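Local coordinates for PKS (Streptomyces albus, PDB 4OQJ), which probably acts as a ketosynthase of oxazolomycin biosynthesis, extending polyketide chains held on carrier proteins by decarboxylative condensation, at residues R97-L102 against R160-I165. Numbering follows the deposited sequence.
Sequences RDEAEL and RYRMMI
L102 lays its two methyl groups over the neighbouring helix, CD1 on CG of R162 at 3.8 Å and CD2 near CG of M163 at 4.1 Å. The CB of L102 points at the other helix; its two methyls meet successive residues, and its side chain crosses that of R162 at about a right angle. Backbones are closest here as well, with the CA atoms of L102 and M163 6.5 Å apart. Beyond this apolar patch, R162 reaches back to E99: NH1 lies 2.7 Å from OE1 in a salt bridge whose hydrogen bond is weak, bent to 120° at the hydrogen. OE1 approaches the guanidinium at its edge, and the two flat groups are turned 33° from each other. R162 gets there by bending at chi2 and again at chi3, whereas E99 comes out extended. From R162's own helix, CD1 of I165 lies over the centre of the guanidinium, 3.4 Å above its plane. Both helices belong to the N-terminal half of a thiolase-fold ketosynthase, with axes 10.2 Å apart and inclined at 64°. N167, two residues beyond I165, adds a polar tie, its ND2 bonding to the backbone oxygens of L102 and M163. The second subunit, another copy of the protein, packs on R160, Y161, M164 and I165.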
loop_
_atom_site.group_PDB
_atom_site.type_symbol
_atom_site.label_atom_id
_atom_site.label_comp_id
_atom_site.label_asym_id
_atom_site.label_seq_id
_atom_site.Cartn_x
_atom_site.Cartn_y
_atom_site.Cartn_z
ATOM N N ARG A 97 19.124 21.340 11.623
ATOM C CA ARG A 97 20.321 20.691 11.099
ATOM C C ARG A 97 20.488 19.278 11.651
ATOM O O ARG A 97 20.788 18.344 10.905
ATOM C CB ARG A 97 21.578 21.498 11.438
ATOM C CG ARG A 97 21.663 22.872 10.811
ATOM C CD ARG A 97 23.100 23.396 10.814
ATOM N NE ARG A 97 23.690 23.389 9.471
ATOM C CZ ARG A 97 24.353 22.366 8.929
ATOM N NH1 ARG A 97 24.532 21.236 9.603
ATOM N NH2 ARG A 97 24.843 22.475 7.699
ATOM N N ASP A 98 20.332 19.127 12.966
ATOM C CA ASP A 98 20.489 17.818 13.594
ATOM C C ASP A 98 19.476 16.838 13.029
ATOM O O ASP A 98 19.806 15.685 12.778
ATOM C CB ASP A 98 20.333 17.900 15.113
ATOM C CG ASP A 98 21.522 18.564 15.790
ATOM O OD1 ASP A 98 22.563 18.755 15.119
ATOM O OD2 ASP A 98 21.417 18.888 16.997
ATOM N N GLU A 99 18.245 17.283 12.811
ATOM C CA GLU A 99 17.248 16.363 12.285
ATOM C C GLU A 99 17.544 16.048 10.821
ATOM O O GLU A 99 17.413 14.892 10.405
ATOM C CB GLU A 99 15.826 16.908 12.429
ATOM C CG GLU A 99 14.815 16.041 11.661
ATOM C CD GLU A 99 13.393 16.171 12.157
ATOM O OE1 GLU A 99 12.964 15.293 12.933
ATOM O OE2 GLU A 99 12.701 17.133 11.753
ATOM N N ALA A 100 17.954 17.055 10.044
ATOM C CA ALA A 100 18.231 16.838 8.622
ATOM C C ALA A 100 19.311 15.785 8.433
ATOM O O ALA A 100 19.266 14.971 7.506
ATOM C CB ALA A 100 18.654 18.131 7.952
ATOM N N GLU A 101 20.303 15.839 9.305
ATOM C CA GLU A 101 21.404 14.888 9.280
ATOM C C GLU A 101 20.913 13.475 9.568
ATOM O O GLU A 101 21.411 12.510 8.994
ATOM C CB GLU A 101 22.463 15.298 10.300
ATOM C CG GLU A 101 23.584 14.290 10.496
ATOM C CD GLU A 101 24.658 14.800 11.444
ATOM O OE1 GLU A 101 24.879 14.163 12.499
ATOM O OE2 GLU A 101 25.274 15.842 11.131
ATOM N N LEU A 102 19.942 13.351 10.468
ATOM C CA LEU A 102 19.416 12.039 10.822
ATOM C C LEU A 102 18.538 11.416 9.722
ATOM O O LEU A 102 18.519 10.197 9.566
ATOM C CB LEU A 102 18.614 12.126 12.114
ATOM C CG LEU A 102 19.406 12.290 13.417
ATOM C CD1 LEU A 102 18.455 12.266 14.595
ATOM C CD2 LEU A 102 20.463 11.205 13.585
ATOM N N ARG A 160 17.368 6.489 19.857
ATOM C CA ARG A 160 16.956 5.425 18.950
ATOM C C ARG A 160 15.579 5.718 18.356
ATOM O O ARG A 160 15.349 5.532 17.162
ATOM C CB ARG A 160 16.951 4.084 19.678
ATOM C CG ARG A 160 18.347 3.515 19.891
ATOM C CD ARG A 160 18.303 2.196 20.618
ATOM N NE ARG A 160 19.630 1.604 20.724
ATOM C CZ ARG A 160 19.860 0.360 21.125
ATOM N NH1 ARG A 160 18.849 -0.434 21.458
ATOM N NH2 ARG A 160 21.101 -0.094 21.190
ATOM N N TYR A 161 14.664 6.180 19.195
ATOM C CA TYR A 161 13.326 6.533 18.750
ATOM C C TYR A 161 13.397 7.655 17.709
ATOM O O TYR A 161 12.751 7.600 16.669
ATOM C CB TYR A 161 12.464 6.945 19.947
ATOM C CG TYR A 161 11.084 7.441 19.573
ATOM C CD1 TYR A 161 10.860 8.783 19.293
ATOM C CD2 TYR A 161 10.005 6.567 19.506
ATOM C CE1 TYR A 161 9.602 9.239 18.949
ATOM C CE2 TYR A 161 8.740 7.018 19.164
ATOM C CZ TYR A 161 8.544 8.352 18.886
ATOM O OH TYR A 161 7.288 8.813 18.546
ATOM N N ARG A 162 14.209 8.667 17.967
ATOM C CA ARG A 162 14.349 9.749 17.006
ATOM C C ARG A 162 14.971 9.240 15.679
ATOM O O ARG A 162 14.584 9.667 14.593
ATOM C CB ARG A 162 15.164 10.882 17.639
ATOM C CG ARG A 162 15.347 12.143 16.780
ATOM C CD ARG A 162 14.082 12.623 16.041
ATOM N NE ARG A 162 12.997 13.058 16.923
ATOM C CZ ARG A 162 12.029 13.902 16.562
ATOM N NH1 ARG A 162 12.005 14.415 15.338
ATOM N NH2 ARG A 162 11.074 14.235 17.419
HETATM N N MSE A 163 15.891 8.287 15.757
HETATM C CA MSE A 163 16.429 7.681 14.545
HETATM C C MSE A 163 15.379 6.825 13.814
HETATM O O MSE A 163 15.342 6.809 12.594
HETATM C CB MSE A 163 17.673 6.847 14.882
HETATM C CG MSE A 163 18.929 7.719 15.003
HETATM SE SE MSE A 163 20.545 6.702 15.330
HETATM C CE MSE A 163 20.360 6.612 17.255
HETATM N N MSE A 164 14.512 6.137 14.548
HETATM C CA MSE A 164 13.461 5.353 13.910
HETATM C C MSE A 164 12.495 6.231 13.105
HETATM O O MSE A 164 12.152 5.896 11.958
HETATM C CB MSE A 164 12.678 4.548 14.953
HETATM C CG MSE A 164 11.479 3.791 14.382
HETATM SE SE MSE A 164 10.329 3.051 15.784
HETATM C CE MSE A 164 9.378 4.716 16.255
ATOM N N ILE A 165 12.041 7.345 13.671
ATOM C CA ILE A 165 11.050 8.145 12.935
ATOM C C ILE A 165 11.700 8.957 11.824
ATOM O O ILE A 165 10.986 9.496 10.984
ATOM C CB ILE A 165 10.229 9.099 13.854
ATOM C CG1 ILE A 165 11.118 10.168 14.492
ATOM C CG2 ILE A 165 9.485 8.289 14.900
ATOM C CD1 ILE A 165 10.371 11.101 15.430
#